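Side-chain contacts in response regulator ChrA (Corynebacterium diphtheriae, PDB 4YN8), which acts as the response regulator of a haem-sensing two-component system and probably binds DNA through its LuxR-type helix-turn-helix domain to control transcription: residues I24-S27 / I31-V34; I48-T53 / A116-R121; V16-L21 / V34-D39; I43-I48 / G73-L78. The protein carries 1 engineered substitution. All coordinates share one frame; numbering follows the deposited sequence. Where two conformers were deposited one is given.

All four contacts lie around the parallel sheet of the receiver domain, but at different depths. Interaction 2 is the buried one, a largely apolar seam between helix 107-119 and the start of strand 50-53, with Asp49 just ahead of it. Interaction 3 lies at the surface and rests on a salt bridge and a sulfate. Interactions 1 and 3 join the same pair, helix 15-26 and strand 31-37: the first by a carboxylate, waters and a magnesium ion near the helix end, the second by an arginine farther back along the helix. Interaction 4, partly buried, packs a proline on a turn and shares Ile48 with interaction 2. Packing of Val34 CG2 on Ile48 CD1 connects interaction 1 with interactions 2 and 4.

Interaction 1 of 4, residues I24-S27 / I31-V34; sequences ILDS and ITVV. With MG (magnesium ion), chain I.
Asp26, near the end of helix 15-26, turns its carboxylate onto the backbone of strand 31-37. Its chi1 of -89°, some 30° off the usual staggered value, swings OD1 to the N-H of Val33, with Val33 N to Asp26 OD1 at 2.9 Å in an almost straight bond (174°) on the syn side of the carboxylate. OD2 forms a salt bridge with Arg22 and also takes a water, 2.6 Å from Asp26 OD2, that donates to Val33 O at 2.8 Å, so one side chain engages both backbone polar groups of Val33, one directly and one through water. A second water donates to OD1 and weakly to Ile31 O. Because CG1 of Val33 is anti to its backbone N (chi1 177°), CG2 is left beside that N, where it packs on Leu25 CB at 3.8 Å and lies close to Asp26 OD1; the Leu25 and Val33 side chains cross roughly at right angles. Ile31 CB sits 3.4 Å from Leu25 O. At the loop a magnesium ion ties the ends together, bound by Asp26 O at 2.5 Å, Ile31 O at 2.3 Å, Phe28 O and two waters, one of which is also bonded to Thr32 OG1. Helix 107-119 packs against this corner, with Leu110 and Val114 on Leu25 and His111 on Ile31, while strand 6-11 lies alongside and presents Val8 to Ile31 and Leu10 to Val33.

Interaction 2 of 4, residues I48-T53 / A116-R121; sequences IDVVVT and ATFEGR
Phe118 of helix 107-119 lies along the start of strand 50-53, where it meets Val50 and Asp49 in turn. Phe118 CB rests on Val50 CG2 at 3.7 Å, and the same methyl is equally near the backbone N of Phe118. With CG anti to the backbone N (chi1 -179°) the ring swings away from the helix and runs beside Asp49, both side chains pointing the same way. Phe118 CD1 touches Asp49 CB at 3.7 Å. One atom farther out, Phe118 CE1 meets both CB and CG of Asp49 at 3.6 Å and touches OD1 as well. The ring and carboxylate planes are inclined at 51°, and the approach is oblique. Asp49 OD1 has its strong partner elsewhere, in a salt bridge with Arg7. The other branch of Val50 reaches one residue back along the helix, where CG1 packs on Thr117 CG2 at 3.8 Å; the hydroxyl of Thr117 is hydrogen-bonded to Ala113 O, leaving its methyl to face the strand. The helix closes just beyond in a Schellman motif at Gly120, with Arg121 N bonded to Ala116 O at 2.9 Å. Strand 50-53 runs between strands 6-11 and 77-81, whose Ile6 and Leu78 also touch Phe118 and Thr117 respectively, while Val51 turns away from helix 107-119 to pack on Leu65 and Leu69 of helix 62-72.

Interaction 3 of 4, residues V16-L21 / V34-D39; sequences VVRAGL and VAEASD. With SO4 (sulfate ion), chain C.
Arg18 reaches from helix 15-26 across to strand 31-37, and the tight part of the contact is the meeting with Glu36. Arg18 NE donates to Glu36 OE1 at 2.8 Å in a nearly linear bond (169°) that is also a salt bridge. The oxygen lies in the guanidinium plane, at its edge, yet the carboxylate is turned 63° from that plane and is met on its anti side, so this is a single-nitrogen grip and not a flat two-pronged pair. The aliphatic chain joins in, with Arg18 CD 3.6 Å from Glu36 OE1 and 3.7 Å from Ala37 O. A bend at chi3 (69°) turns the guanidinium so that NE faces Glu36 while the two terminal nitrogens point onward. On this outer side the partner is not protein but a sulfate, probably from the crystallisation liquor, which takes two bonds: Arg18 NH1 to O2 and Arg18 NH2 to O4, each 2.9 Å. Ser38 borders it marginally, most closely by its CB, 3.5 Å from the sulfate O2. NH1 is held on the protein side as well, by a hydrogen bond to Asp12 O, which probably helps fix the rotation of the whole group. Asp12 itself binds magnesium together with His14 and Asp54, so Arg18 lies beside the metal pocket of a CheY-like receiver domain, within its first beta-alpha-beta unit.

Interaction 4 of 4, residues I43-I48 / G73-L78; sequences INTKGI and GGPPVL
A type II beta turn from Thr45 to Ile48, in the loop before strand 50-53, receives the ring of Pro75 against its two end residues. The turn is closed by Ile48 N to Thr45 O at 3.0 Å, and Gly47 takes the positive phi (82°) of its third position. Just ahead, Asn44 OD1 accepts from Lys46 N at 2.9 Å, an Asx turn that overlaps the start of the bend. Pro75 meets this frame with different atoms of its ring. Pro75 CD lies 3.6 Å from Thr45 CB and about as near to both branches of that side chain, since chi1 of 60° places OG1 between the backbone N and carbonyl carbon and CG2 beside the N. On the other flank Pro75 CB approaches Ile48 O at 3.6 Å, while Pro75 CG reaches Ile48 CG2 more distantly, at 4.2 Å. The contact is therefore van der Waals packing of a rigid ring across a turn. Leu69 of helix 62-72 also touches Thr45, and that helix ends at Gly73 in a Schellman motif before the chain enters strand 77-81. Such loops, leading into neighbouring parallel strands, line the end of a CheY-like alpha/beta receiver sheet opposite the Asp12 and Asp54 metal site.

Interaction 1 of 4, residues I24-S27 / I31-V34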
loop_
_atom_site.group_PDB
_atom_site.type_symbol
_atom_site.label_atom_id
_atom_site.label_comp_id
_atom_site.label_asym_id
_atom_site.label_seq_id
_atom_site.Cartn_x
_atom_site.Cartn_y
_atom_site.Cartn_z
ATOM N N ILE A 24 2.406 -7.279 24.763
ATOM C CA ILE A 24 3.712 -7.719 24.309
ATOM C C ILE A 24 4.791 -6.673 24.553
ATOM O O ILE A 24 5.883 -6.968 25.075
ATOM C CB ILE A 24 3.710 -8.086 22.830
ATOM C CG1 ILE A 24 2.825 -9.303 22.568
ATOM C CG2 ILE A 24 5.131 -8.374 22.393
ATOM C CD1 ILE A 24 2.434 -9.458 21.120
ATOM N N LEU A 25 4.545 -5.442 24.134
ATOM C CA LEU A 25 5.531 -4.403 24.335
ATOM C C LEU A 25 5.904 -4.198 25.811
ATOM O O LEU A 25 7.107 -4.109 26.156
ATOM C CB LEU A 25 5.044 -3.076 23.714
ATOM C CG LEU A 25 4.963 -3.069 22.176
ATOM C CD1 LEU A 25 4.074 -1.960 21.672
ATOM C CD2 LEU A 25 6.340 -2.960 21.550
ATOM N N ASP A 26 4.870 -4.129 26.662
ATOM C CA ASP A 26 5.072 -3.863 28.105
ATOM C C ASP A 26 5.770 -5.043 28.769
ATOM O O ASP A 26 6.482 -4.852 29.779
ATOM C CB ASP A 26 3.737 -3.561 28.788
ATOM C CG ASP A 26 3.373 -2.088 28.772
ATOM O OD1 ASP A 26 4.260 -1.171 28.771
ATOM O OD2 ASP A 26 2.155 -1.837 28.840
ATOM N N SER A 27 5.665 -6.231 28.168
ATOM C CA SER A 27 6.306 -7.405 28.753
ATOM C C SER A 27 7.835 -7.339 28.745
ATOM O O SER A 27 8.462 -8.099 29.503
ATOM C CB SER A 27 5.836 -8.704 28.105
ATOM O OG SER A 27 6.447 -8.896 26.860
ATOM N N ILE A 31 11.004 -1.610 27.583
ATOM C CA ILE A 31 9.955 -0.932 26.858
ATOM C C ILE A 31 8.757 -0.671 27.734
ATOM O O ILE A 31 8.213 -1.580 28.398
ATOM C CB ILE A 31 9.535 -1.739 25.600
ATOM C CG1 ILE A 31 10.733 -1.959 24.677
ATOM C CG2 ILE A 31 8.359 -1.012 24.879
ATOM C CD1 ILE A 31 10.480 -2.899 23.510
ATOM N N THR A 32 8.238 0.536 27.635
ATOM C CA THR A 32 7.041 0.922 28.343
ATOM C C THR A 32 6.091 1.667 27.398
ATOM O O THR A 32 6.492 2.663 26.801
ATOM C CB THR A 32 7.330 1.864 29.529
ATOM O OG1 THR A 32 8.120 1.194 30.508
ATOM C CG2 THR A 32 6.044 2.228 30.214
ATOM N N VAL A 33 4.848 1.230 27.316
ATOM C CA VAL A 33 3.842 1.964 26.545
ATOM C C VAL A 33 3.299 3.066 27.435
ATOM O O VAL A 33 2.591 2.779 28.429
ATOM C CB VAL A 33 2.747 1.041 26.060
ATOM C CG1 VAL A 33 1.638 1.797 25.309
ATOM C CG2 VAL A 33 3.409 -0.005 25.164
ATOM N N VAL A 34 3.701 4.280 27.157
ATOM C CA VAL A 34 3.277 5.453 27.956
ATOM C C VAL A 34 2.038 6.171 27.428
ATOM O O VAL A 34 1.504 7.032 28.108
ATOM C CB VAL A 34 4.417 6.459 28.105
ATOM C CG1 VAL A 34 5.633 5.793 28.734
ATOM C CG2 VAL A 34 4.748 7.085 26.782
HETATM MG MG MG I . 8.085 -2.941 30.271
HETATM O O HOH W 1 6.022 -1.464 30.991
HETATM O O HOH W 2 1.359 0.539 29.449
HETATM O O HOH W 3 9.698 -1.256 31.079
HETATM O O HOH W 4 8.368 -4.013 32.242
#

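Interaction 2 of 4, residues I48-T53 / A116-R121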
loop_
_atom_site.group_PDB
_atom_site.type_symbol
_atom_site.label_atom_id
_atom_site.label_comp_id
_atom_site.label_asym_id
_atom_site.label_seq_id
_atom_site.Cartn_x
_atom_site.Cartn_y
_atom_site.Cartn_z
ATOM N N ILE A 48 7.737 11.020 24.216
ATOM C CA ILE A 48 7.595 9.792 23.405
ATOM C C ILE A 48 8.857 9.523 22.651
ATOM O O ILE A 48 9.289 10.363 21.855
ATOM C CB ILE A 48 6.469 9.930 22.399
ATOM C CG1 ILE A 48 5.142 10.302 23.082
ATOM C CG2 ILE A 48 6.340 8.672 21.503
ATOM C CD1 ILE A 48 4.653 9.387 24.157
ATOM N N ASP A 49 9.456 8.366 22.906
ATOM C CA ASP A 49 10.725 7.986 22.241
ATOM C C ASP A 49 10.499 7.332 20.857
ATOM O O ASP A 49 11.264 7.571 19.928
ATOM C CB ASP A 49 11.463 7.006 23.117
ATOM C CG ASP A 49 12.019 7.624 24.397
ATOM O OD1 ASP A 49 12.493 8.782 24.322
ATOM O OD2 ASP A 49 11.977 6.953 25.455
ATOM N N VAL A 50 9.434 6.540 20.755
ATOM C CA VAL A 50 9.107 5.797 19.533
ATOM C C VAL A 50 7.580 5.795 19.380
ATOM O O VAL A 50 6.879 5.530 20.352
ATOM C CB VAL A 50 9.618 4.338 19.644
ATOM C CG1 VAL A 50 9.166 3.565 18.439
ATOM C CG2 VAL A 50 11.177 4.270 19.743
ATOM N N VAL A 51 7.105 6.064 18.185
ATOM C CA VAL A 51 5.726 5.848 17.852
ATOM C C VAL A 51 5.576 4.532 17.098
ATOM O O VAL A 51 6.277 4.320 16.068
ATOM C CB VAL A 51 5.151 7.000 16.995
ATOM C CG1 VAL A 51 3.767 6.672 16.494
ATOM C CG2 VAL A 51 5.137 8.312 17.757
ATOM N N VAL A 52 4.711 3.677 17.606
ATOM C CA VAL A 52 4.426 2.395 16.965
ATOM C C VAL A 52 3.004 2.497 16.442
ATOM O O VAL A 52 2.060 2.654 17.217
ATOM C CB VAL A 52 4.592 1.228 17.949
ATOM C CG1 VAL A 52 4.200 -0.100 17.311
ATOM C CG2 VAL A 52 6.021 1.184 18.486
ATOM N N THR A 53 2.833 2.399 15.117
ATOM C CA THR A 53 1.521 2.668 14.517
ATOM C C THR A 53 1.146 1.649 13.440
ATOM O O THR A 53 2.011 1.110 12.830
ATOM C CB THR A 53 1.451 4.091 13.889
ATOM O OG1 THR A 53 0.076 4.386 13.477
ATOM C CG2 THR A 53 2.325 4.268 12.711
ATOM N N ALA A 116 15.774 -0.677 17.623
ATOM C CA ALA A 116 16.408 -0.159 16.395
ATOM C C ALA A 116 15.852 1.182 16.000
ATOM O O ALA A 116 16.575 2.097 15.683
ATOM C CB ALA A 116 16.184 -1.118 15.257
ATOM N N THR A 117 14.530 1.305 16.113
ATOM C CA THR A 117 13.837 2.554 15.759
ATOM C C THR A 117 14.282 3.673 16.673
ATOM O O THR A 117 14.541 4.782 16.201
ATOM C CB THR A 117 12.323 2.346 15.810
ATOM O OG1 THR A 117 11.969 1.318 14.857
ATOM C CG2 THR A 117 11.544 3.627 15.413
ATOM N N PHE A 118 14.347 3.382 17.954
ATOM C CA PHE A 118 14.840 4.343 18.958
ATOM C C PHE A 118 16.262 4.803 18.672
ATOM O O PHE A 118 16.585 5.971 18.850
ATOM C CB PHE A 118 14.778 3.725 20.314
ATOM C CG PHE A 118 15.237 4.631 21.438
ATOM C CD1 PHE A 118 14.689 5.896 21.592
ATOM C CD2 PHE A 118 16.190 4.182 22.337
ATOM C CE1 PHE A 118 15.068 6.729 22.651
ATOM C CE2 PHE A 118 16.565 4.996 23.407
ATOM C CZ PHE A 118 15.998 6.262 23.568
ATOM N N GLU A 119 17.117 3.870 18.262
ATOM C CA GLU A 119 18.533 4.178 17.964
ATOM C C GLU A 119 18.750 4.734 16.569
ATOM O O GLU A 119 19.870 5.053 16.169
ATOM C CB GLU A 119 19.391 2.931 18.188
ATOM C CG GLU A 119 19.323 2.374 19.592
ATOM C CD GLU A 119 20.126 1.104 19.825
ATOM O OE1 GLU A 119 20.549 0.449 18.863
ATOM O OE2 GLU A 119 20.264 0.742 21.018
ATOM N N GLY A 120 17.707 4.856 15.780
ATOM C CA GLY A 120 17.799 5.482 14.480
ATOM C C GLY A 120 18.366 4.548 13.437
ATOM O O GLY A 120 18.901 5.019 12.451
ATOM N N ARG A 121 18.187 3.249 13.622
ATOM C CA ARG A 121 18.549 2.229 12.645
ATOM C C ARG A 121 17.309 1.741 11.911
ATOM O O ARG A 121 16.270 1.519 12.548
ATOM C CB ARG A 121 19.252 1.059 13.324
ATOM C CG ARG A 121 20.531 1.452 14.032
ATOM C CD ARG A 121 21.284 0.291 14.636
ATOM N NE ARG A 121 20.770 -0.172 15.938
ATOM C CZ ARG A 121 20.059 -1.282 16.085
ATOM N NH1 ARG A 121 19.787 -2.023 15.018
ATOM N NH2 ARG A 121 19.621 -1.665 17.275
#

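Interaction 3 of 4, residues V16-L21 / V34-D39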
loop_
_atom_site.group_PDB
_atom_site.type_symbol
_atom_site.label_atom_id
_atom_site.label_comp_id
_atom_site.label_asym_id
_atom_site.label_seq_id
_atom_site.Cartn_x
_atom_site.Cartn_y
_atom_site.Cartn_z
ATOM N N VAL A 16 -8.947 -4.217 20.309
ATOM C CA VAL A 16 -8.682 -5.637 20.612
ATOM C C VAL A 16 -7.285 -6.049 20.122
ATOM O O VAL A 16 -6.546 -6.760 20.828
ATOM C CB VAL A 16 -9.734 -6.553 19.991
ATOM C CG1 VAL A 16 -9.327 -7.990 20.138
ATOM C CG2 VAL A 16 -11.089 -6.380 20.649
ATOM N N VAL A 17 -6.892 -5.548 18.952
ATOM C CA VAL A 17 -5.523 -5.785 18.463
ATOM C C VAL A 17 -4.507 -4.944 19.252
ATOM O O VAL A 17 -3.437 -5.429 19.631
ATOM C CB VAL A 17 -5.458 -5.451 16.977
ATOM C CG1 VAL A 17 -4.027 -5.611 16.414
ATOM C CG2 VAL A 17 -6.486 -6.270 16.198
ATOM N N ARG A 18 -4.838 -3.676 19.491
ATOM C CA ARG A 18 -3.952 -2.782 20.226
ATOM C C ARG A 18 -3.582 -3.338 21.616
ATOM O O ARG A 18 -2.435 -3.288 22.048
ATOM C CB ARG A 18 -4.560 -1.376 20.325
ATOM C CG ARG A 18 -3.505 -0.321 20.687
ATOM C CD ARG A 18 -4.061 1.084 20.648
ATOM N NE ARG A 18 -5.013 1.310 21.725
ATOM C CZ ARG A 18 -6.290 1.630 21.615
ATOM N NH1 ARG A 18 -6.897 1.845 20.471
ATOM N NH2 ARG A 18 -6.989 1.768 22.742
ATOM N N ALA A 19 -4.562 -3.930 22.298
ATOM C CA ALA A 19 -4.325 -4.478 23.633
ATOM C C ALA A 19 -3.329 -5.629 23.598
ATOM O O ALA A 19 -2.517 -5.766 24.511
ATOM C CB ALA A 19 -5.655 -4.910 24.277
ATOM N N GLY A 20 -3.361 -6.430 22.548
ATOM C CA GLY A 20 -2.420 -7.576 22.438
ATOM C C GLY A 20 -1.005 -7.048 22.249
ATOM O O GLY A 20 -0.028 -7.557 22.823
ATOM N N LEU A 21 -0.897 -6.006 21.424
ATOM C CA LEU A 21 0.420 -5.405 21.122
ATOM C C LEU A 21 0.980 -4.703 22.348
ATOM O O LEU A 21 2.166 -4.783 22.636
ATOM C CB LEU A 21 0.290 -4.413 19.956
ATOM C CG LEU A 21 0.075 -5.056 18.569
ATOM C CD1 LEU A 21 -0.297 -4.017 17.542
ATOM C CD2 LEU A 21 1.302 -5.822 18.104
ATOM N N VAL A 34 3.701 4.280 27.157
ATOM C CA VAL A 34 3.277 5.453 27.956
ATOM C C VAL A 34 2.038 6.171 27.428
ATOM O O VAL A 34 1.504 7.032 28.108
ATOM C CB VAL A 34 4.417 6.459 28.105
ATOM C CG1 VAL A 34 5.633 5.793 28.734
ATOM C CG2 VAL A 34 4.748 7.085 26.782
ATOM N N ALA A 35 1.580 5.831 26.227
ATOM C CA ALA A 35 0.456 6.533 25.570
ATOM C C ALA A 35 -0.142 5.610 24.516
ATOM O O ALA A 35 0.591 4.817 23.908
ATOM C CB ALA A 35 0.918 7.822 24.920
ATOM N N GLU A 36 -1.450 5.721 24.315
ATOM C CA GLU A 36 -2.133 5.008 23.224
ATOM C C GLU A 36 -3.066 5.939 22.506
ATOM O O GLU A 36 -3.643 6.865 23.127
ATOM C CB GLU A 36 -2.945 3.874 23.820
ATOM C CG GLU A 36 -2.104 2.725 24.321
ATOM C CD GLU A 36 -2.969 1.637 24.951
ATOM O OE1 GLU A 36 -3.710 0.908 24.216
ATOM O OE2 GLU A 36 -2.895 1.500 26.184
ATOM N N ALA A 37 -3.304 5.710 21.227
ATOM C CA ALA A 37 -4.282 6.476 20.514
ATOM C C ALA A 37 -4.970 5.583 19.505
ATOM O O ALA A 37 -4.431 4.515 19.189
ATOM C CB ALA A 37 -3.646 7.661 19.802
ATOM N N SER A 38 -6.107 6.037 19.004
ATOM C CA SER A 38 -6.862 5.263 18.002
ATOM C C SER A 38 -6.729 5.819 16.554
ATOM O O SER A 38 -7.237 5.222 15.577
ATOM C CB SER A 38 -8.277 5.108 18.486
ATOM O OG SER A 38 -8.859 6.340 18.411
ATOM N N ASP A 39 -6.042 6.959 16.411
ATOM C CA ASP A 39 -5.638 7.476 15.106
ATOM C C ASP A 39 -4.507 8.490 15.295
ATOM O O ASP A 39 -4.071 8.704 16.402
ATOM C CB ASP A 39 -6.813 8.104 14.369
ATOM C CG ASP A 39 -7.404 9.260 15.100
ATOM O OD1 ASP A 39 -6.713 10.300 15.269
ATOM O OD2 ASP A 39 -8.614 9.119 15.404
HETATM S S SO4 C . -10.435 2.962 21.686
HETATM O O1 SO4 C . -11.840 2.548 21.553
HETATM O O2 SO4 C . -9.715 2.611 20.403
HETATM O O3 SO4 C . -10.392 4.430 21.861
HETATM O O4 SO4 C . -9.836 2.287 22.869
#

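Interaction 4 of 4, residues I43-I48 / G73-L78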
loop_
_atom_site.group_PDB
_atom_site.type_symbol
_atom_site.label_atom_id
_atom_site.label_comp_id
_atom_site.label_asym_id
_atom_site.label_seq_id
_atom_site.Cartn_x
_atom_site.Cartn_y
_atom_site.Cartn_z
ATOM N N ILE A 43 -1.716 14.480 17.903
ATOM C CA ILE A 43 -0.874 13.708 18.769
ATOM C C ILE A 43 0.203 14.630 19.390
ATOM O O ILE A 43 0.940 15.397 18.693
ATOM C CB ILE A 43 -0.110 12.588 18.013
ATOM C CG1 ILE A 43 -1.020 11.495 17.410
ATOM C CG2 ILE A 43 0.985 12.006 18.915
ATOM C CD1 ILE A 43 -1.839 10.690 18.371
ATOM N N ASN A 44 0.320 14.497 20.705
ATOM C CA ASN A 44 1.362 15.162 21.487
ATOM C C ASN A 44 2.485 14.170 21.726
ATOM O O ASN A 44 2.259 13.159 22.345
ATOM C CB ASN A 44 0.788 15.635 22.816
ATOM C CG ASN A 44 1.761 16.440 23.588
ATOM O OD1 ASN A 44 2.897 16.058 23.680
ATOM N ND2 ASN A 44 1.320 17.560 24.197
ATOM N N THR A 45 3.673 14.434 21.166
ATOM C CA THR A 45 4.781 13.475 21.250
ATOM C C THR A 45 5.792 13.835 22.333
ATOM O O THR A 45 6.893 13.282 22.409
ATOM C CB THR A 45 5.543 13.380 19.888
ATOM O OG1 THR A 45 6.059 14.654 19.561
ATOM C CG2 THR A 45 4.577 12.942 18.794
ATOM N N LYS A 46 5.431 14.745 23.229
ATOM C CA LYS A 46 6.387 15.083 24.288
ATOM C C LYS A 46 6.554 13.899 25.204
ATOM O O LYS A 46 5.575 13.316 25.701
ATOM C CB LYS A 46 5.884 16.285 25.094
ATOM C CG LYS A 46 6.743 16.627 26.288
ATOM C CD LYS A 46 6.238 17.939 26.873
ATOM C CE LYS A 46 7.171 18.475 27.933
ATOM N NZ LYS A 46 6.919 19.930 28.100
ATOM N N GLY A 47 7.789 13.509 25.431
ATOM C CA GLY A 47 8.055 12.337 26.246
ATOM C C GLY A 47 7.941 10.983 25.527
ATOM O O GLY A 47 7.985 9.945 26.168
ATOM N N ILE A 48 7.737 11.020 24.216
ATOM C CA ILE A 48 7.595 9.792 23.405
ATOM C C ILE A 48 8.857 9.523 22.651
ATOM O O ILE A 48 9.289 10.363 21.855
ATOM C CB ILE A 48 6.469 9.930 22.399
ATOM C CG1 ILE A 48 5.142 10.302 23.082
ATOM C CG2 ILE A 48 6.340 8.672 21.503
ATOM C CD1 ILE A 48 4.653 9.387 24.157
ATOM N N GLY A 73 10.144 16.681 12.550
ATOM C CA GLY A 73 11.373 16.191 13.182
ATOM C C GLY A 73 10.982 15.504 14.498
ATOM O O GLY A 73 11.622 15.722 15.524
ATOM N N GLY A 74 9.912 14.703 14.451
ATOM C CA GLY A 74 9.166 14.149 15.634
ATOM C C GLY A 74 9.865 12.887 15.941
ATOM O O GLY A 74 10.923 12.598 15.370
ATOM N N PRO A 75 9.286 12.065 16.807
ATOM C CA PRO A 75 10.008 10.825 17.088
ATOM C C PRO A 75 9.951 9.875 15.910
ATOM O O PRO A 75 9.126 10.056 15.041
ATOM C CB PRO A 75 9.282 10.223 18.283
ATOM C CG PRO A 75 7.977 10.909 18.346
ATOM C CD PRO A 75 8.066 12.235 17.621
ATOM N N PRO A 76 10.872 8.923 15.865
ATOM C CA PRO A 76 10.875 7.934 14.798
ATOM C C PRO A 76 9.695 6.997 14.955
ATOM O O PRO A 76 9.173 6.811 16.053
ATOM C CB PRO A 76 12.191 7.194 15.026
ATOM C CG PRO A 76 12.450 7.269 16.459
ATOM C CD PRO A 76 11.953 8.666 16.833
ATOM N N VAL A 77 9.271 6.427 13.826
ATOM C CA VAL A 77 8.041 5.639 13.708
ATOM C C VAL A 77 8.353 4.209 13.259
ATOM O O VAL A 77 9.178 4.007 12.347
ATOM C CB VAL A 77 7.113 6.254 12.681
ATOM C CG1 VAL A 77 5.857 5.412 12.423
ATOM C CG2 VAL A 77 6.793 7.683 13.106
ATOM N N LEU A 78 7.751 3.248 13.951
ATOM C CA LEU A 78 7.727 1.868 13.520
ATOM C C LEU A 78 6.313 1.579 13.040
ATOM O O LEU A 78 5.353 1.670 13.828
ATOM C CB LEU A 78 8.133 0.927 14.681
ATOM C CG LEU A 78 7.863 -0.558 14.495
ATOM C CD1 LEU A 78 8.742 -1.007 13.310
ATOM C CD2 LEU A 78 8.231 -1.266 15.791
#